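Local coordinates for protein CD180 antigen (Mus musculus, PDB 3T6Q) that probably cooperates with MD-1 and TLR4 in the innate immune response of B cells to bacterial lipopolysaccharide, leading to activation of NF-kappa-B, at residues N315-A321 with C345-L349; K337-L341 with L357-E363; L285-S291 with V307-F313. All coordinates share one frame; numbering follows the deposited sequence. Where two conformers were deposited one is given.

Along the chain, 285-291 comes first and pairs with 307-313, so contact 3 closes its loop before the other two open. Contact 1 opens at 315-321 and contact 2 at 337-341; contact 1 then closes at 345-349 and contact 2 at 357-363, so that these two cross. Each contact joins one leucine-rich repeat to the next: contact 3 repeats 9 and 10, contact 1 repeat 10 to the end of repeat 11 and beyond, contact 2 repeats 11 and 12. Contacts 1 and 2 meet where Leu-316 N probably bonds to Glu-340 O, while Phe-313 of contact 3 packs on Ile-319 of contact 1 and Leu-339 of contact 2.

Contact 1: N315-A321 with C345-L349; sequences NLCQISA and CLENL. With NAG (2-acetamido-2-deoxy-beta-D-glucopyranose), chain T.
A disulfide between neighbouring leucine-rich repeats ties Cys-317 to Cys-345, with SG to SG 2.1 Å. Its chi3 of -93° sets the two CB-SG bonds nearly square to each other, and Cys-317 opens the short 3-10 segment 317-319. Buried apolar groups pack beside the bridge. Leu-316 and Leu-346 cross at about a right angle, CD1 of Leu-316 resting 3.6 Å from CG of Leu-346, while Ile-319 brings its CD1 to within 3.9 Å of Leu-346 CD2. Both Ile-319 and Leu-346 also touch Leu-330 of strand 329-331, so the side chains from two successive repeats meet in the core of the solenoid. No direct hydrogen bond spans the segments. Instead, a water accepts from Ala-321 N at 3.0 Å and can donate to Cys-345 O, 2.8 Å away. The methyl of Ala-321 faces the beta turn 346-349, its CB 4.1 Å from Leu-349 CG. Within that turn, Glu-347 O accepts from the side chain of glycosylated Asn-374, and an N-acetylglucosamine lies alongside, its O7 3.6 Å from Asn-348 CA.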
loop_
_atom_site.group_PDB
_atom_site.type_symbol
_atom_site.label_atom_id
_atom_site.label_comp_id
_atom_site.label_asym_id
_atom_site.label_seq_id
_atom_site.Cartn_x
_atom_site.Cartn_y
_atom_site.Cartn_z
ATOM N N ASN A 315 40.422 -21.389 11.373
ATOM C CA ASN A 315 40.974 -22.698 11.037
ATOM C C ASN A 315 39.787 -23.631 10.766
ATOM O O ASN A 315 38.711 -23.449 11.336
ATOM C CB ASN A 315 41.861 -23.188 12.219
ATOM C CG ASN A 315 42.780 -24.353 11.857
ATOM O OD1 ASN A 315 44.000 -24.272 12.034
ATOM N ND2 ASN A 315 42.208 -25.437 11.370
ATOM N N LEU A 316 39.986 -24.611 9.891
ATOM C CA LEU A 316 38.977 -25.639 9.632
ATOM C C LEU A 316 38.735 -26.547 10.844
ATOM O O LEU A 316 37.623 -27.020 11.040
ATOM C CB LEU A 316 39.365 -26.524 8.456
ATOM C CG LEU A 316 38.413 -26.814 7.283
ATOM C CD1 LEU A 316 38.819 -28.105 6.594
ATOM C CD2 LEU A 316 36.913 -26.751 7.529
ATOM N N CYS A 317 39.749 -26.755 11.667
ATOM C CA CYS A 317 39.573 -27.539 12.896
ATOM C C CYS A 317 38.557 -26.906 13.905
ATOM O O CYS A 317 37.979 -27.612 14.699
ATOM C CB CYS A 317 40.912 -27.852 13.555
ATOM S SG CYS A 317 41.741 -29.347 12.902
ATOM N N GLN A 318 38.257 -25.624 13.761
ATOM C CA GLN A 318 37.305 -24.928 14.629
ATOM C C GLN A 318 35.820 -25.236 14.321
ATOM O O GLN A 318 34.943 -24.786 15.069
ATOM C CB GLN A 318 37.528 -23.408 14.568
ATOM C CG GLN A 318 38.818 -22.899 15.244
ATOM C CD GLN A 318 39.046 -21.417 15.011
ATOM O OE1 GLN A 318 38.950 -20.929 13.885
ATOM N NE2 GLN A 318 39.366 -20.688 16.073
ATOM N N ILE A 319 35.532 -25.967 13.235
ATOM C CA ILE A 319 34.161 -26.404 13.004
ATOM C C ILE A 319 33.846 -27.643 13.852
ATOM O O ILE A 319 32.671 -28.001 13.981
ATOM C CB ILE A 319 33.784 -26.600 11.504
ATOM C CG1 ILE A 319 34.386 -27.906 10.917
ATOM C CG2 ILE A 319 34.215 -25.369 10.690
ATOM C CD1 ILE A 319 33.658 -28.441 9.674
ATOM N N SER A 320 34.885 -28.273 14.421
ATOM C CA SER A 320 34.737 -29.492 15.234
ATOM C C SER A 320 33.930 -30.571 14.517
ATOM O O SER A 320 32.805 -30.907 14.935
ATOM C CB SER A 320 34.064 -29.147 16.586
ATOM O OG SER A 320 34.909 -28.286 17.347
ATOM N N ALA A 321 34.506 -31.116 13.449
ATOM C CA ALA A 321 33.807 -32.021 12.559
ATOM C C ALA A 321 33.378 -33.330 13.235
ATOM O O ALA A 321 32.569 -34.083 12.665
ATOM C CB ALA A 321 34.716 -32.326 11.351
ATOM N N CYS A 345 41.586 -32.114 9.647
ATOM C CA CYS A 345 40.481 -31.449 10.365
ATOM C C CYS A 345 39.138 -32.007 9.988
ATOM O O CYS A 345 38.171 -31.795 10.710
ATOM C CB CYS A 345 40.486 -29.956 10.111
ATOM S SG CYS A 345 41.947 -29.169 10.819
ATOM N N LEU A 346 39.066 -32.715 8.852
ATOM C CA LEU A 346 37.799 -33.304 8.417
ATOM C C LEU A 346 37.878 -34.840 8.420
ATOM O O LEU A 346 37.004 -35.531 7.896
ATOM C CB LEU A 346 37.388 -32.776 7.031
ATOM C CG LEU A 346 37.190 -31.285 6.818
ATOM C CD1 LEU A 346 36.716 -30.962 5.405
ATOM C CD2 LEU A 346 36.187 -30.694 7.813
ATOM N N GLU A 347 38.907 -35.394 9.050
ATOM C CA GLU A 347 39.162 -36.824 8.877
ATOM C C GLU A 347 38.015 -37.774 9.385
ATOM O O GLU A 347 37.945 -38.930 8.958
ATOM C CB GLU A 347 40.500 -37.194 9.506
ATOM C CG GLU A 347 40.501 -37.050 11.026
ATOM C CD GLU A 347 41.865 -37.370 11.651
ATOM O OE1 GLU A 347 41.964 -37.230 12.883
ATOM O OE2 GLU A 347 42.823 -37.726 10.918
ATOM N N ASN A 348 37.143 -37.328 10.290
ATOM C CA ASN A 348 36.052 -38.231 10.714
ATOM C C ASN A 348 34.818 -38.174 9.816
ATOM O O ASN A 348 33.857 -38.919 10.028
ATOM C CB ASN A 348 35.675 -38.058 12.183
ATOM C CG ASN A 348 35.873 -36.648 12.658
ATOM O OD1 ASN A 348 36.437 -36.404 13.747
ATOM N ND2 ASN A 348 35.457 -35.695 11.822
ATOM N N LEU A 349 34.846 -37.318 8.793
ATOM C CA LEU A 349 33.726 -37.274 7.865
ATOM C C LEU A 349 33.857 -38.325 6.788
ATOM O O LEU A 349 34.014 -38.030 5.588
ATOM C CB LEU A 349 33.572 -35.877 7.279
ATOM C CG LEU A 349 33.464 -34.783 8.326
ATOM C CD1 LEU A 349 33.312 -33.434 7.647
ATOM C CD2 LEU A 349 32.282 -35.019 9.248
HETATM C C1 NAG T . 38.751 -42.651 8.549
HETATM C C2 NAG T . 38.375 -42.593 10.035
HETATM C C3 NAG T . 37.983 -43.973 10.573
HETATM C C4 NAG T . 36.978 -44.671 9.644
HETATM C C5 NAG T . 37.438 -44.666 8.177
HETATM C C6 NAG T . 36.305 -45.136 7.258
HETATM C C7 NAG T . 39.375 -41.170 11.777
HETATM C C8 NAG T . 40.626 -40.792 12.495
HETATM N N2 NAG T . 39.509 -42.101 10.820
HETATM O O3 NAG T . 37.401 -43.761 11.850
HETATM O O4 NAG T . 36.662 -45.993 10.091
HETATM O O5 NAG T . 37.784 -43.337 7.756
HETATM O O6 NAG T . 36.802 -45.037 5.932
HETATM O O7 NAG T . 38.305 -40.633 12.079
HETATM O O HOH W 1 37.134 -29.985 12.534
#

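Contact 2: K337-L341 with L357-E363; sequences KRLEL and LSHDDIE. With NAG (2-acetamido-2-deoxy-beta-D-glucopyranose), chain E; MAN (alpha-D-mannopyranose), chain B; NAG (2-acetamido-2-deoxy-beta-D-glucopyranose), chain C; MAN (alpha-D-mannopyranose), chain D.
Arg-338 lays its side chain along the backbone of Asp-361 to Glu-363, with CG 3.1 Å from Asp-361 O. CG stands opposite the arginine's own N (chi1 -166°), and bends at chi2 and chi3 carry the guanidinium on to Glu-363, whose backbone N sits over one of its faces. NH1 gives a weak hydrogen bond to Glu-363 O at 2.8 Å. NH2 turns back to Leu-339 O, also 2.8 Å away, approaching from above that carbonyl's plane. One main-chain bond joins the segments, Leu-339 N to Asp-360 O at 3.0 Å. Farther in, Leu-341 and Ile-362 cross at about a right angle, CD2 of Leu-341 lying 3.6 Å from CD1 of Ile-362, and Leu-357 closes against the same leucine. In the next shell, Asn-386 OD1 accepts from the backbone N of both Asp-360 and Ile-362, and its ND2 donates to Leu-357 O, a rung of the asparagine ladder of leucine-rich repeats; Asp-360 itself stands in the asparagine's place, its OD1 held by Asn-335 N. On the concave side His-359 meets the glycans: NE2 donates to O7 of one N-acetylglucosamine at 2.9 Å, C3 of a mannose lies over one ring face, toward its rim, and Tyr-385 stacks on the ring. Two carboxylates, each well out of the guanidinium plane, probably balance the arginine's charge. Arg-338 NH1 lies 3.4 Å from Glu-340 OE1. Glu-363 OE2 makes a long bridge to NH1, and a water spans the two atoms. The attraction is therefore probably electrostatic rather than directional, while carbonyl and water acceptors are bonded to NH1 and NH2 and help to fix the rotation of the guanidinium.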
loop_
_atom_site.group_PDB
_atom_site.type_symbol
_atom_site.label_atom_id
_atom_site.label_comp_id
_atom_site.label_asym_id
_atom_site.label_seq_id
_atom_site.Cartn_x
_atom_site.Cartn_y
_atom_site.Cartn_z
ATOM N N LYS A 337 37.601 -14.367 6.916
ATOM C CA LYS A 337 39.035 -14.308 7.233
ATOM C C LYS A 337 39.718 -15.325 6.306
ATOM O O LYS A 337 39.072 -16.270 5.829
ATOM C CB LYS A 337 39.264 -14.770 8.695
ATOM C CG LYS A 337 38.731 -13.806 9.727
ATOM C CD LYS A 337 39.112 -14.222 11.135
ATOM C CE LYS A 337 38.192 -13.557 12.141
ATOM N NZ LYS A 337 38.532 -12.138 12.408
ATOM N N ARG A 338 41.015 -15.191 6.088
ATOM C CA ARG A 338 41.782 -16.295 5.472
ATOM C C ARG A 338 41.566 -17.617 6.251
ATOM O O ARG A 338 41.781 -17.670 7.453
ATOM C CB ARG A 338 43.286 -15.912 5.502
ATOM C CG ARG A 338 44.235 -16.740 4.647
ATOM C CD ARG A 338 44.315 -18.240 4.948
ATOM N NE ARG A 338 45.693 -18.777 4.899
ATOM C CZ ARG A 338 46.035 -20.041 4.602
ATOM N NH1 ARG A 338 47.324 -20.343 4.637
ATOM N NH2 ARG A 338 45.138 -20.999 4.242
ATOM N N LEU A 339 41.174 -18.691 5.585
ATOM C CA LEU A 339 40.889 -19.919 6.299
ATOM C C LEU A 339 42.104 -20.834 6.227
ATOM O O LEU A 339 42.532 -21.170 5.139
ATOM C CB LEU A 339 39.672 -20.619 5.669
ATOM C CG LEU A 339 39.197 -21.924 6.348
ATOM C CD1 LEU A 339 38.693 -21.648 7.778
ATOM C CD2 LEU A 339 38.113 -22.579 5.513
ATOM N N GLU A 340 42.631 -21.253 7.372
ATOM C CA GLU A 340 43.699 -22.261 7.389
ATOM C C GLU A 340 43.027 -23.647 7.415
ATOM O O GLU A 340 42.216 -23.925 8.292
ATOM C CB GLU A 340 44.574 -22.048 8.653
ATOM C CG GLU A 340 45.539 -23.202 8.905
ATOM C CD GLU A 340 46.472 -23.447 7.713
ATOM O OE1 GLU A 340 47.141 -22.496 7.267
ATOM O OE2 GLU A 340 46.539 -24.591 7.209
ATOM N N LEU A 341 43.383 -24.524 6.500
ATOM C CA LEU A 341 42.709 -25.830 6.411
ATOM C C LEU A 341 43.254 -26.841 7.424
ATOM O O LEU A 341 42.596 -27.831 7.753
ATOM C CB LEU A 341 42.861 -26.428 5.004
ATOM C CG LEU A 341 42.186 -25.655 3.850
ATOM C CD1 LEU A 341 42.132 -26.497 2.579
ATOM C CD2 LEU A 341 40.783 -25.215 4.280
ATOM N N LEU A 357 34.960 -25.404 -0.560
ATOM C CA LEU A 357 35.891 -24.550 0.195
ATOM C C LEU A 357 36.354 -23.383 -0.690
ATOM O O LEU A 357 37.541 -23.003 -0.706
ATOM C CB LEU A 357 37.092 -25.339 0.680
ATOM C CG LEU A 357 36.841 -26.407 1.750
ATOM C CD1 LEU A 357 38.093 -27.277 1.911
ATOM C CD2 LEU A 357 36.399 -25.765 3.064
ATOM N N SER A 358 35.399 -22.835 -1.414
ATOM C CA SER A 358 35.659 -21.737 -2.332
ATOM C C SER A 358 35.705 -20.371 -1.642
ATOM O O SER A 358 35.119 -20.189 -0.576
ATOM C CB SER A 358 34.664 -21.745 -3.500
ATOM O OG SER A 358 33.348 -21.521 -3.085
ATOM N N HIS A 359 36.417 -19.426 -2.264
ATOM C CA HIS A 359 36.391 -18.025 -1.802
ATOM C C HIS A 359 36.862 -17.929 -0.358
ATOM O O HIS A 359 36.346 -17.119 0.422
ATOM C CB HIS A 359 34.959 -17.524 -1.900
ATOM C CG HIS A 359 34.570 -16.986 -3.258
ATOM N ND1 HIS A 359 35.114 -15.865 -3.770
ATOM C CD2 HIS A 359 33.696 -17.483 -4.221
ATOM C CE1 HIS A 359 34.564 -15.597 -4.978
ATOM N NE2 HIS A 359 33.701 -16.598 -5.271
ATOM N N ASP A 360 37.860 -18.718 0.013
ATOM C CA ASP A 360 38.298 -18.777 1.395
ATOM C C ASP A 360 39.724 -18.195 1.645
ATOM O O ASP A 360 40.269 -18.334 2.757
ATOM C CB ASP A 360 38.209 -20.227 1.885
ATOM C CG ASP A 360 36.770 -20.635 2.307
ATOM O OD1 ASP A 360 35.930 -19.767 2.562
ATOM O OD2 ASP A 360 36.497 -21.857 2.391
ATOM N N ASP A 361 40.334 -17.639 0.586
ATOM C CA ASP A 361 41.729 -17.190 0.575
ATOM C C ASP A 361 42.698 -18.243 1.076
ATOM O O ASP A 361 43.640 -17.925 1.816
ATOM C CB ASP A 361 41.885 -15.944 1.435
ATOM C CG ASP A 361 41.481 -14.657 0.701
ATOM O OD1 ASP A 361 41.432 -14.603 -0.569
ATOM O OD2 ASP A 361 41.207 -13.675 1.424
ATOM N N ILE A 362 42.433 -19.512 0.753
ATOM C CA ILE A 362 43.246 -20.595 1.270
ATOM C C ILE A 362 44.560 -20.522 0.490
ATOM O O ILE A 362 44.543 -20.340 -0.770
ATOM C CB ILE A 362 42.558 -21.974 1.051
ATOM C CG1 ILE A 362 41.318 -22.104 1.980
ATOM C CG2 ILE A 362 43.537 -23.141 1.201
ATOM C CD1 ILE A 362 40.288 -23.095 1.413
ATOM N N GLU A 363 45.660 -20.685 1.229
ATOM C CA GLU A 363 47.027 -20.719 0.640
ATOM C C GLU A 363 47.808 -21.881 1.282
ATOM O O GLU A 363 47.742 -22.083 2.498
ATOM C CB GLU A 363 47.759 -19.371 0.881
ATOM C CG GLU A 363 49.062 -19.180 0.067
ATOM C CD GLU A 363 50.309 -19.792 0.727
ATOM O OE1 GLU A 363 51.352 -20.021 0.020
ATOM O OE2 GLU A 363 50.261 -20.065 1.965
HETATM C C1 NAG E . 32.635 -23.693 -7.046
HETATM C C2 NAG E . 31.397 -23.863 -7.958
HETATM C C3 NAG E . 31.193 -22.595 -8.819
HETATM C C4 NAG E . 31.253 -21.330 -7.966
HETATM C C5 NAG E . 32.494 -21.348 -7.094
HETATM C C6 NAG E . 32.655 -20.131 -6.185
HETATM C C7 NAG E . 30.550 -25.934 -8.986
HETATM C C8 NAG E . 30.877 -27.098 -9.869
HETATM N N2 NAG E . 31.536 -25.036 -8.789
HETATM O O3 NAG E . 29.944 -22.695 -9.450
HETATM O O4 NAG E . 31.352 -20.136 -8.746
HETATM O O5 NAG E . 32.521 -22.526 -6.288
HETATM O O6 NAG E . 31.747 -20.199 -5.084
HETATM O O7 NAG E . 29.423 -25.844 -8.501
HETATM C C1 MAN B . 32.106 -13.118 -6.451
HETATM C C2 MAN B . 31.963 -12.061 -5.352
HETATM C C3 MAN B . 32.777 -10.830 -5.703
HETATM C C4 MAN B . 34.234 -11.210 -5.956
HETATM C C5 MAN B . 34.259 -12.213 -7.118
HETATM C C6 MAN B . 35.685 -12.672 -7.491
HETATM O O2 MAN B . 32.527 -12.569 -4.156
HETATM O O3 MAN B . 32.678 -9.875 -4.656
HETATM O O4 MAN B . 34.913 -10.040 -6.334
HETATM O O5 MAN B . 33.462 -13.350 -6.776
HETATM O O6 MAN B . 36.386 -13.078 -6.333
HETATM C C1 NAG C . 30.184 -19.716 -9.453
HETATM C C2 NAG C . 30.135 -18.186 -9.319
HETATM C C3 NAG C . 29.024 -17.596 -10.195
HETATM C C4 NAG C . 29.065 -18.126 -11.640
HETATM C C5 NAG C . 29.405 -19.596 -11.780
HETATM C C6 NAG C . 29.991 -19.853 -13.204
HETATM C C7 NAG C . 30.704 -17.264 -7.114
HETATM C C8 NAG C . 30.186 -17.079 -5.696
HETATM N N2 NAG C . 29.870 -17.874 -7.940
HETATM O O3 NAG C . 29.209 -16.163 -10.296
HETATM O O4 NAG C . 27.742 -18.012 -12.169
HETATM O O5 NAG C . 30.376 -20.057 -10.833
HETATM O O6 NAG C . 29.878 -21.252 -13.270
HETATM O O7 NAG C . 31.824 -16.890 -7.445
HETATM C C1 MAN D . 31.626 -12.288 -3.027
HETATM C C2 MAN D . 32.405 -12.556 -1.741
HETATM C C3 MAN D . 32.617 -14.078 -1.532
HETATM C C4 MAN D . 31.246 -14.789 -1.622
HETATM C C5 MAN D . 30.519 -14.425 -2.942
HETATM C C6 MAN D . 29.137 -15.058 -3.083
HETATM O O2 MAN D . 31.595 -12.073 -0.717
HETATM O O3 MAN D . 33.186 -14.278 -0.258
HETATM O O4 MAN D . 31.391 -16.202 -1.502
HETATM O O5 MAN D . 30.377 -13.009 -3.081
HETATM O O6 MAN D . 28.284 -14.523 -2.034
HETATM O O HOH W 2 49.156 -18.066 3.779
#

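Contact 3: L285-S291 with V307-F313; sequences LTATHLS and VLSANKF
Asn-311 swings its CG away from its own carbonyl carbon (chi1 -80°), and Thr-288 tucks OG1 between its N and carbonyl carbon (chi1 50°); the two side chains then meet at Leu-285 O. Asn-311 ND2 reaches this oxygen at 3.0 Å in a bond straight to within a few degrees (177°), with the acceptor in the amide plane. Thr-288 OG1 donates to it from the opposite face of the carbonyl plane, so Leu-285 O is gripped from both sides. The other end of the same amide accepts twice: Thr-288 N lies 2.8 Å from Asn-311 OD1, and Leu-290 N comes to that oxygen from well above the carbonyl plane. These bonds fix the amide's rotation and use it to satisfy Leu-285 O, Thr-288 N and Leu-290 N of the loop. Asn-311 is thus a rung of the asparagine ladder of leucine-rich repeats, in which one repeat's asparagine braces the backbone of the repeat before it. Main-chain bonds flank it, with Ala-287 N to Ser-309 O at 2.9 Å and Lys-312 N to Leu-290 O at 2.7 Å. Deeper in, Leu-290 sets CB against Asn-311 CG and against CZ of Phe-313, the latter 3.9 Å away, while Leu-290 O stands over the centre of that ring. Leu-308 CD2 touches the CD1 atoms of both Leu-285 and Leu-290. A water joins His-289 N to Ala-310 O, and the chain of another protein packs on Thr-286, Ala-287 and Ala-310. The pair continues the parallel strands 282-284 and 305-307 past their ends: Leu-285 N bonds to Val-307 O at 2.8 Å, and on the far side Leu-308 bonds through its backbone to Ser-331 of strand 329-331.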
loop_
_atom_site.group_PDB
_atom_site.type_symbol
_atom_site.label_atom_id
_atom_site.label_comp_id
_atom_site.label_asym_id
_atom_site.label_seq_id
_atom_site.Cartn_x
_atom_site.Cartn_y
_atom_site.Cartn_z
ATOM N N LEU A 285 23.626 -22.338 8.170
ATOM C CA LEU A 285 24.020 -21.275 9.128
ATOM C C LEU A 285 24.857 -20.178 8.450
ATOM O O LEU A 285 25.806 -19.654 9.041
ATOM C CB LEU A 285 24.758 -21.905 10.294
ATOM C CG LEU A 285 23.913 -22.897 11.145
ATOM C CD1 LEU A 285 24.820 -23.670 12.103
ATOM C CD2 LEU A 285 22.836 -22.156 11.944
ATOM N N THR A 286 24.503 -19.862 7.197
ATOM C CA THR A 286 25.194 -18.849 6.400
ATOM C C THR A 286 25.254 -17.503 7.135
ATOM O O THR A 286 24.214 -17.001 7.626
ATOM C CB THR A 286 24.501 -18.645 5.045
ATOM O OG1 THR A 286 24.628 -19.832 4.273
ATOM C CG2 THR A 286 25.204 -17.456 4.256
ATOM N N ALA A 287 26.455 -16.960 7.260
ATOM C CA ALA A 287 26.647 -15.580 7.781
ATOM C C ALA A 287 26.048 -15.371 9.182
ATOM O O ALA A 287 25.378 -14.361 9.413
ATOM C CB ALA A 287 26.086 -14.561 6.790
ATOM N N THR A 288 26.321 -16.285 10.103
ATOM C CA THR A 288 25.743 -16.217 11.445
ATOM C C THR A 288 26.757 -15.763 12.490
ATOM O O THR A 288 26.544 -15.960 13.713
ATOM C CB THR A 288 25.130 -17.582 11.889
ATOM O OG1 THR A 288 26.080 -18.656 11.668
ATOM C CG2 THR A 288 23.769 -17.823 11.131
ATOM N N HIS A 289 27.838 -15.124 12.031
ATOM C CA HIS A 289 28.944 -14.612 12.915
ATOM C C HIS A 289 29.662 -15.685 13.705
ATOM O O HIS A 289 30.188 -15.425 14.783
ATOM C CB HIS A 289 28.420 -13.528 13.841
ATOM C CG HIS A 289 27.703 -12.431 13.110
ATOM N ND1 HIS A 289 28.333 -11.309 12.688
ATOM C CD2 HIS A 289 26.381 -12.348 12.638
ATOM C CE1 HIS A 289 27.451 -10.525 12.025
ATOM N NE2 HIS A 289 26.257 -11.159 12.007
ATOM N N LEU A 290 29.668 -16.915 13.204
ATOM C CA LEU A 290 30.421 -18.005 13.858
ATOM C C LEU A 290 31.932 -17.868 13.697
ATOM O O LEU A 290 32.426 -17.681 12.565
ATOM C CB LEU A 290 29.989 -19.380 13.291
ATOM C CG LEU A 290 28.543 -19.857 13.504
ATOM C CD1 LEU A 290 28.195 -21.128 12.669
ATOM C CD2 LEU A 290 28.336 -20.104 14.986
ATOM N N SER A 291 32.663 -17.977 14.806
ATOM C CA SER A 291 34.139 -17.974 14.763
ATOM C C SER A 291 34.673 -19.369 15.097
ATOM O O SER A 291 35.845 -19.678 14.856
ATOM C CB SER A 291 34.704 -16.952 15.751
ATOM O OG SER A 291 34.221 -17.240 17.048
ATOM N N VAL A 307 25.759 -26.045 5.969
ATOM C CA VAL A 307 26.306 -24.897 5.301
ATOM C C VAL A 307 26.837 -23.944 6.372
ATOM O O VAL A 307 26.061 -23.470 7.221
ATOM C CB VAL A 307 25.248 -24.169 4.465
ATOM C CG1 VAL A 307 25.873 -22.905 3.801
ATOM C CG2 VAL A 307 24.659 -25.094 3.380
ATOM N N LEU A 308 28.133 -23.661 6.338
ATOM C CA LEU A 308 28.771 -22.721 7.334
ATOM C C LEU A 308 29.462 -21.570 6.599
ATOM O O LEU A 308 30.412 -20.959 7.093
ATOM C CB LEU A 308 29.827 -23.476 8.138
ATOM C CG LEU A 308 29.328 -24.670 9.001
ATOM C CD1 LEU A 308 30.486 -25.410 9.670
ATOM C CD2 LEU A 308 28.331 -24.197 10.020
ATOM N N SER A 309 28.996 -21.324 5.388
ATOM C CA SER A 309 29.548 -20.241 4.547
ATOM C C SER A 309 29.406 -18.873 5.195
ATOM O O SER A 309 28.470 -18.636 5.991
ATOM C CB SER A 309 28.801 -20.263 3.222
ATOM O OG SER A 309 29.033 -21.516 2.587
ATOM N N ALA A 310 30.328 -17.978 4.825
ATOM C CA ALA A 310 30.252 -16.557 5.131
ATOM C C ALA A 310 30.361 -16.275 6.632
ATOM O O ALA A 310 29.856 -15.273 7.117
ATOM C CB ALA A 310 29.008 -15.903 4.494
ATOM N N ASN A 311 31.019 -17.179 7.346
ATOM C CA ASN A 311 31.288 -17.024 8.769
ATOM C C ASN A 311 32.727 -16.546 8.959
ATOM O O ASN A 311 33.331 -16.078 7.978
ATOM C CB ASN A 311 30.966 -18.346 9.446
ATOM C CG ASN A 311 29.467 -18.458 9.666
ATOM O OD1 ASN A 311 28.871 -17.522 10.169
ATOM N ND2 ASN A 311 28.846 -19.502 9.133
ATOM N N LYS A 312 33.301 -16.699 10.158
ATOM C CA LYS A 312 34.612 -16.118 10.410
ATOM C C LYS A 312 35.543 -17.045 11.166
ATOM O O LYS A 312 36.189 -16.648 12.106
ATOM C CB LYS A 312 34.547 -14.702 11.037
ATOM C CG LYS A 312 33.500 -14.541 12.101
ATOM C CD LYS A 312 33.368 -13.102 12.627
ATOM C CE LYS A 312 32.753 -13.149 14.042
ATOM N NZ LYS A 312 32.454 -11.801 14.612
ATOM N N PHE A 313 35.632 -18.283 10.710
ATOM C CA PHE A 313 36.597 -19.239 11.282
ATOM C C PHE A 313 38.001 -18.837 10.910
ATOM O O PHE A 313 38.215 -18.272 9.813
ATOM C CB PHE A 313 36.337 -20.654 10.723
ATOM C CG PHE A 313 34.919 -21.142 10.995
ATOM C CD1 PHE A 313 34.529 -21.511 12.285
ATOM C CD2 PHE A 313 33.964 -21.161 9.973
ATOM C CE1 PHE A 313 33.206 -21.896 12.542
ATOM C CE2 PHE A 313 32.655 -21.557 10.211
ATOM C CZ PHE A 313 32.269 -21.927 11.494
HETATM O O HOH W 3 29.151 -14.012 9.612
#